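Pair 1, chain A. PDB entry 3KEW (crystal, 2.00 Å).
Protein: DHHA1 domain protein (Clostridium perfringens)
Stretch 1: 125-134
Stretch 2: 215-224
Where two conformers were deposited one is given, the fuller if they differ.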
# COMPACT_ATOMS: atom_id res chain seq x y z
N ILE A 125 1.01 -1.09 -14.77
CA ILE A 125 1.48 0.29 -14.64
C ILE A 125 0.74 1.01 -13.51
O ILE A 125 -0.29 0.54 -13.05
CB ILE A 125 1.35 1.06 -16.01
CG1 ILE A 125 2.34 2.23 -16.10
CG2 ILE A 125 -0.10 1.48 -16.30
CD1 ILE A 125 3.78 1.84 -16.34
N SER A 126 1.29 2.12 -13.03
CA SER A 126 0.60 2.92 -12.03
C SER A 126 0.55 4.35 -12.53
O SER A 126 1.44 4.77 -13.27
CB SER A 126 1.32 2.89 -10.69
OG SER A 126 1.56 1.57 -10.24
N THR A 127 -0.49 5.09 -12.13
CA THR A 127 -0.59 6.51 -12.46
C THR A 127 -0.80 7.40 -11.23
O THR A 127 -1.25 6.95 -10.16
CB THR A 127 -1.69 6.83 -13.52
OG1 THR A 127 -2.97 6.39 -13.04
CG2 THR A 127 -1.41 6.14 -14.84
N VAL A 128 -0.43 8.66 -11.39
CA VAL A 128 -0.73 9.73 -10.44
C VAL A 128 -1.18 10.95 -11.29
O VAL A 128 -0.60 11.21 -12.35
CB VAL A 128 0.48 10.03 -9.49
CG1 VAL A 128 1.73 10.59 -10.24
CG2 VAL A 128 0.08 10.97 -8.35
N ASP A 129 -2.24 11.63 -10.86
CA ASP A 129 -2.77 12.81 -11.56
C ASP A 129 -2.37 14.07 -10.81
O ASP A 129 -2.67 14.20 -9.63
CB ASP A 129 -4.30 12.77 -11.65
CG ASP A 129 -4.83 11.66 -12.56
OD1 ASP A 129 -4.03 10.89 -13.14
OD2 ASP A 129 -6.06 11.55 -12.68
N ILE A 130 -1.71 15.00 -11.50
CA ILE A 130 -1.31 16.26 -10.90
C ILE A 130 -2.15 17.37 -11.52
O ILE A 130 -2.35 17.39 -12.73
CB ILE A 130 0.20 16.54 -11.14
CG1 ILE A 130 1.07 15.32 -10.75
CG2 ILE A 130 0.66 17.78 -10.39
CD1 ILE A 130 1.06 14.95 -9.27
N VAL A 131 -2.65 18.28 -10.69
CA VAL A 131 -3.52 19.35 -11.17
C VAL A 131 -2.74 20.36 -12.02
O VAL A 131 -1.72 20.90 -11.59
CB VAL A 131 -4.24 20.09 -10.01
CG1 VAL A 131 -5.30 21.02 -10.56
CG2 VAL A 131 -4.87 19.11 -9.03
N GLY A 132 -3.23 20.60 -13.23
CA GLY A 132 -2.65 21.58 -14.14
C GLY A 132 -1.78 20.97 -15.21
O GLY A 132 -1.51 19.76 -15.20
N PHE A 133 -1.35 21.81 -16.15
CA PHE A 133 -0.39 21.43 -17.17
C PHE A 133 1.00 21.44 -16.56
O PHE A 133 1.35 22.32 -15.77
CB PHE A 133 -0.46 22.40 -18.37
CG PHE A 133 0.70 22.27 -19.34
CD1 PHE A 133 0.72 21.24 -20.29
CD2 PHE A 133 1.76 23.18 -19.32
CE1 PHE A 133 1.78 21.11 -21.19
CE2 PHE A 133 2.83 23.06 -20.21
CZ PHE A 133 2.84 22.02 -21.15
N LEU A 134 1.80 20.44 -16.92
CA LEU A 134 3.19 20.38 -16.51
C LEU A 134 4.05 20.16 -17.74
O LEU A 134 3.75 19.30 -18.57
CB LEU A 134 3.41 19.23 -15.52
CG LEU A 134 2.69 19.20 -14.18
CD1 LEU A 134 2.87 17.82 -13.58
CD2 LEU A 134 3.23 20.27 -13.25
N GLU A 215 0.33 12.32 -20.02
CA GLU A 215 -0.60 12.99 -20.92
C GLU A 215 -1.63 13.80 -20.14
O GLU A 215 -1.77 13.64 -18.92
CB GLU A 215 -1.28 12.01 -21.89
CG GLU A 215 -2.09 10.91 -21.24
CD GLU A 215 -2.49 9.82 -22.22
OE1 GLU A 215 -3.64 9.34 -22.13
OE2 GLU A 215 -1.66 9.44 -23.08
N LYS A 216 -2.34 14.69 -20.85
CA LYS A 216 -3.38 15.49 -20.24
C LYS A 216 -4.62 14.64 -19.98
O LYS A 216 -5.02 13.83 -20.82
CB LYS A 216 -3.70 16.72 -21.11
CG LYS A 216 -4.78 17.65 -20.55
CD LYS A 216 -4.42 19.13 -20.68
CE LYS A 216 -3.65 19.63 -19.47
NZ LYS A 216 -3.52 21.12 -19.47
N HIS A 217 -5.21 14.80 -18.80
CA HIS A 217 -6.50 14.19 -18.51
C HIS A 217 -7.38 15.25 -17.86
O HIS A 217 -7.18 15.60 -16.69
CB HIS A 217 -6.38 12.95 -17.61
CG HIS A 217 -7.65 12.18 -17.51
ND1 HIS A 217 -8.62 12.47 -16.57
CD2 HIS A 217 -8.13 11.15 -18.25
CE1 HIS A 217 -9.64 11.64 -16.73
NE2 HIS A 217 -9.37 10.83 -17.74
N LYS A 218 -8.34 15.75 -18.64
CA LYS A 218 -9.18 16.89 -18.25
C LYS A 218 -8.33 18.06 -17.70
O LYS A 218 -7.55 18.64 -18.44
CB LYS A 218 -10.32 16.47 -17.31
CG LYS A 218 -11.16 15.32 -17.88
CD LYS A 218 -12.32 14.91 -16.99
CE LYS A 218 -13.16 13.84 -17.71
NZ LYS A 218 -14.45 13.56 -17.02
N ASN A 219 -8.46 18.37 -16.42
CA ASN A 219 -7.70 19.49 -15.84
C ASN A 219 -6.37 19.07 -15.21
O ASN A 219 -5.73 19.86 -14.50
CB ASN A 219 -8.55 20.23 -14.81
CG ASN A 219 -9.80 20.85 -15.41
OD1 ASN A 219 -9.82 21.21 -16.58
ND2 ASN A 219 -10.84 20.97 -14.60
N ALA A 220 -5.94 17.85 -15.49
CA ALA A 220 -4.79 17.26 -14.83
C ALA A 220 -3.76 16.69 -15.82
O ALA A 220 -4.05 16.49 -16.99
CB ALA A 220 -5.27 16.16 -13.85
N THR A 221 -2.54 16.45 -15.32
CA THR A 221 -1.55 15.66 -16.05
C THR A 221 -1.48 14.27 -15.43
O THR A 221 -1.10 14.12 -14.27
CB THR A 221 -0.14 16.32 -16.02
OG1 THR A 221 -0.23 17.68 -16.47
CG2 THR A 221 0.82 15.56 -16.92
N ARG A 222 -1.90 13.27 -16.20
CA ARG A 222 -1.82 11.87 -15.78
C ARG A 222 -0.43 11.31 -16.08
O ARG A 222 -0.04 11.17 -17.24
CB ARG A 222 -2.89 11.05 -16.49
CG ARG A 222 -2.86 9.55 -16.17
CD ARG A 222 -4.24 8.96 -16.31
NE ARG A 222 -5.15 9.50 -15.30
CZ ARG A 222 -6.44 9.22 -15.23
NH1 ARG A 222 -7.00 8.39 -16.10
NH2 ARG A 222 -7.19 9.76 -14.27
N ILE A 223 0.30 10.99 -15.02
CA ILE A 223 1.70 10.57 -15.09
C ILE A 223 1.85 9.06 -14.83
O ILE A 223 1.47 8.59 -13.77
CB ILE A 223 2.54 11.36 -14.06
CG1 ILE A 223 2.47 12.86 -14.37
CG2 ILE A 223 3.98 10.88 -14.02
CD1 ILE A 223 3.24 13.72 -13.41
N GLU A 224 2.37 8.31 -15.81
CA GLU A 224 2.69 6.88 -15.62
C GLU A 224 4.06 6.68 -14.98
O GLU A 224 5.05 7.24 -15.46
CB GLU A 224 2.65 6.12 -16.95
CG GLU A 224 1.29 5.63 -17.36
CD GLU A 224 1.28 4.96 -18.73
OE1 GLU A 224 0.41 5.32 -19.55
OE2 GLU A 224 2.14 4.08 -18.98

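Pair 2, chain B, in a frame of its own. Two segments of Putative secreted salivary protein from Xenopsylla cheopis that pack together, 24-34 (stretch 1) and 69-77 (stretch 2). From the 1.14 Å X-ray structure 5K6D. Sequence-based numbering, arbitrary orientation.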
# COMPACT_ATOMS: atom_id res chain seq x y z
N GLY B 24 -6.24 -0.12 10.94
CA GLY B 24 -6.77 -0.15 9.59
C GLY B 24 -5.75 -0.59 8.56
O GLY B 24 -4.78 -1.29 8.87
N LEU B 25 -5.96 -0.17 7.32
CA LEU B 25 -5.04 -0.45 6.23
C LEU B 25 -3.95 0.61 6.17
O LEU B 25 -4.17 1.75 6.61
CB LEU B 25 -5.79 -0.49 4.89
CG LEU B 25 -6.98 -1.45 4.84
CD1 LEU B 25 -7.62 -1.40 3.45
CD2 LEU B 25 -6.56 -2.87 5.20
N ALA B 26 -2.80 0.24 5.62
CA ALA B 26 -1.74 1.20 5.32
C ALA B 26 -1.94 1.76 3.92
O ALA B 26 -2.07 1.00 2.95
CB ALA B 26 -0.38 0.55 5.43
N THR B 27 -1.93 3.08 3.80
CA THR B 27 -2.02 3.69 2.49
C THR B 27 -0.64 3.81 1.86
O THR B 27 0.19 4.62 2.29
CB THR B 27 -2.66 5.07 2.55
OG1 THR B 27 -3.98 4.94 3.11
CG2 THR B 27 -2.75 5.68 1.16
N ALA B 28 -0.39 2.96 0.87
CA ALA B 28 0.83 3.01 0.08
C ALA B 28 0.56 3.93 -1.10
O ALA B 28 0.06 3.52 -2.15
CB ALA B 28 1.23 1.62 -0.37
N LYS B 29 0.86 5.20 -0.88
CA LYS B 29 0.51 6.24 -1.81
C LYS B 29 1.12 6.00 -3.19
O LYS B 29 2.30 5.67 -3.31
CB LYS B 29 0.98 7.59 -1.28
CG LYS B 29 0.57 8.77 -2.12
CD LYS B 29 1.01 10.06 -1.47
CE LYS B 29 0.57 11.28 -2.26
NZ LYS B 29 -0.92 11.42 -2.28
N GLY B 30 0.30 6.17 -4.22
CA GLY B 30 0.78 6.19 -5.60
C GLY B 30 1.14 4.89 -6.26
O GLY B 30 1.47 4.88 -7.45
N GLN B 31 1.08 3.76 -5.55
CA GLN B 31 1.59 2.52 -6.14
C GLN B 31 0.73 2.03 -7.30
O GLN B 31 1.20 1.25 -8.12
CB GLN B 31 1.69 1.41 -5.09
CG GLN B 31 2.66 1.70 -3.95
CD GLN B 31 4.10 1.74 -4.41
OE1 GLN B 31 4.50 1.03 -5.34
NE2 GLN B 31 4.90 2.59 -3.77
N CYS B 32 -0.52 2.49 -7.39
CA CYS B 32 -1.41 2.06 -8.45
C CYS B 32 -1.63 3.14 -9.52
O CYS B 32 -2.60 3.07 -10.28
CB CYS B 32 -2.75 1.63 -7.86
SG CYS B 32 -2.59 0.23 -6.72
N LYS B 33 -0.73 4.11 -9.60
CA LYS B 33 -0.84 5.16 -10.60
C LYS B 33 -0.40 4.67 -11.97
O LYS B 33 0.25 3.63 -12.10
CB LYS B 33 -0.02 6.38 -10.20
CG LYS B 33 1.48 6.20 -10.34
CD LYS B 33 2.24 7.37 -9.73
CE LYS B 33 3.74 7.14 -9.81
NZ LYS B 33 4.51 8.25 -9.17
N GLY B 34 -0.75 5.41 -13.01
CA GLY B 34 -0.23 5.13 -14.33
C GLY B 34 -1.16 4.34 -15.22
O GLY B 34 -2.34 4.16 -14.90
N ASN B 69 -8.85 6.15 -3.13
CA ASN B 69 -8.07 6.71 -4.23
C ASN B 69 -7.53 5.62 -5.15
O ASN B 69 -6.73 4.80 -4.73
CB ASN B 69 -6.91 7.54 -3.66
CG ASN B 69 -6.19 8.36 -4.71
OD1 ASN B 69 -6.17 8.00 -5.89
ND2 ASN B 69 -5.60 9.47 -4.29
N LYS B 70 -7.96 5.64 -6.41
CA LYS B 70 -7.57 4.60 -7.36
C LYS B 70 -6.07 4.56 -7.65
O LYS B 70 -5.56 3.54 -8.13
CB LYS B 70 -8.34 4.77 -8.67
CG LYS B 70 -7.97 6.01 -9.46
CD LYS B 70 -8.86 6.16 -10.69
CE LYS B 70 -8.77 7.56 -11.28
NZ LYS B 70 -7.46 7.81 -11.96
N GLU B 71 -5.37 5.65 -7.36
CA GLU B 71 -3.92 5.67 -7.57
C GLU B 71 -3.16 5.09 -6.39
O GLU B 71 -1.96 4.83 -6.50
CB GLU B 71 -3.44 7.10 -7.83
CG GLU B 71 -4.03 7.73 -9.08
CD GLU B 71 -3.37 9.04 -9.47
OE1 GLU B 71 -2.81 9.71 -8.57
OE2 GLU B 71 -3.40 9.39 -10.66
N ASP B 72 -3.85 4.89 -5.28
CA ASP B 72 -3.21 4.38 -4.07
C ASP B 72 -3.44 2.89 -3.90
O ASP B 72 -4.40 2.31 -4.42
CB ASP B 72 -3.70 5.14 -2.83
CG ASP B 72 -3.24 6.59 -2.80
OD1 ASP B 72 -2.33 6.97 -3.57
OD2 ASP B 72 -3.81 7.35 -1.98
N CYS B 73 -2.53 2.29 -3.15
CA CYS B 73 -2.54 0.88 -2.82
C CYS B 73 -2.81 0.79 -1.32
O CYS B 73 -2.24 1.54 -0.55
CB CYS B 73 -1.19 0.28 -3.20
SG CYS B 73 -0.76 -1.34 -2.56
N TYR B 74 -3.69 -0.13 -0.91
CA TYR B 74 -4.11 -0.23 0.48
C TYR B 74 -3.72 -1.59 1.02
O TYR B 74 -4.23 -2.63 0.57
CB TYR B 74 -5.62 0.03 0.60
CG TYR B 74 -5.97 1.43 0.13
CD1 TYR B 74 -6.24 1.69 -1.20
CD2 TYR B 74 -6.00 2.50 1.03
CE1 TYR B 74 -6.53 2.97 -1.64
CE2 TYR B 74 -6.30 3.78 0.61
CZ TYR B 74 -6.57 4.00 -0.72
OH TYR B 74 -6.87 5.27 -1.17
N CYS B 75 -2.80 -1.58 1.99
CA CYS B 75 -2.19 -2.80 2.50
C CYS B 75 -2.80 -3.26 3.81
O CYS B 75 -3.01 -2.46 4.72
CB CYS B 75 -0.69 -2.60 2.70
SG CYS B 75 0.21 -2.06 1.25
N LYS B 76 -3.03 -4.56 3.90
CA LYS B 76 -3.54 -5.20 5.09
C LYS B 76 -2.40 -5.78 5.92
O LYS B 76 -1.43 -6.30 5.38
CB LYS B 76 -4.52 -6.30 4.69
CG LYS B 76 -5.39 -6.83 5.81
CD LYS B 76 -6.40 -7.87 5.30
CE LYS B 76 -6.85 -7.59 3.87
NZ LYS B 76 -8.22 -8.13 3.60
N SER B 77 -2.53 -5.72 7.25
CA SER B 77 -1.51 -6.27 8.13
C SER B 77 -1.48 -7.79 8.08
O SER B 77 -2.40 -8.42 7.55
CB SER B 77 -1.76 -5.83 9.57
OG SER B 77 -2.86 -6.55 10.12
O HOH W 1 -4.64 -4.07 8.27
O HOH W 2 -2.58 9.47 -0.64
O HOH W 3 -1.91 9.56 -4.23
O HOH W 4 -5.33 3.83 -11.14

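What backbone arrangement do the two pairs share? In each, two antiparallel strands lie side by side, with 156° between their N-to-C directions in pair 1 and 144° in pair 2, and fourteen central residues superpose with an RMSD of 1.0 Å. The same ladder of hydrogen bonds runs through both. In pair 1, V128(A) N donates to I223(A) O at 3.0 Å and I223(A) N to V128(A) O at 2.8 Å; the matched residues of pair 2 do likewise, A26(B) N to C75(B) O at 2.9 Å and C75(B) N to A26(B) O at 2.8 Å. The next rung pairs I130(A) with T221(A), and A28(B) with C73(B), again with two bonds each.

How is the sheet face carrying these hydrogen-bonded pairs filled? V128(A) matches A26(B), I130(A) matches A28(B), and I223(A) matches C75(B). Pair 1 uses branched chains: V128(A) CG1 lies 4.0 Å from I223(A) CB, and I130(A) CG1 lies 3.8 Å from I223(A) CD1. Pair 2 packs smaller groups over the same backbone, with A26(B) CB 4.2 Å from C75(B) CB and A28(B) CB 4.1 Å from C75(B) SG. At the remaining position T221(A) matches C73(B), and their side-chain centres fall 0.7 Å apart, yet the chemistry differs. T221(A) OG1 donates a hydrogen bond to G132(A) O at 2.8 Å, whereas C73(B) CB makes apolar contacts, 4.0 Å from A28(B) CB and 3.8 Å from C32(B) SG; C73(B) and C32(B) are each bonded covalently to groups elsewhere in the structure.

What happens on the other face, at the non-hydrogen-bonded pair? D129(A) matches T27(B), and R222(A) matches Y74(B). Pair 1 places a salt bridge here: R222(A) NE donates to D129(A) OD1 at 2.8 Å and R222(A) NH2 to D129(A) OD2 at 2.6 Å, so the carboxylate meets the edge of the guanidinium through two nearly linear bonds. Pair 2 has no charge pairing at this position; T27(B) OG1 simply approaches Y74(B) CE2 at 3.6 Å. Two residues earlier in the first stretch, T127(A) matches L25(B). Both side chains touch the same two matched positions of the partner strand, R222(A) and E224(A) in pair 1, Y74(B) and K76(B) in pair 2: T127(A) CG2 lies 3.9 Å from R222(A) CG and 3.7 Å from E224(A) CG, and L25(B) covers them with two methyls, CD1 3.8 Å from Y74(B) CB and CD2 3.8 Å from K76(B) CA.

How does each pair tie down the matched glycine beyond the first strand? The amide of G132(A) donates to a backbone oxygen, N219(A) O, at 2.9 Å. That of G30(B) donates instead to a side chain, D72(B) OD1, at 2.8 Å; D72(B) matches A220(A), whose methyl offers no acceptor. Both glycines have positive phi, 101° and 77°, which favours the residue. The aspartate also binds two waters, D72(B) OD2 to water 2 at 2.8 Å and D72(B) OD1 to water 3 at 2.7 Å, and both waters accept from K29(B) NZ, linking the two stretches through solvent.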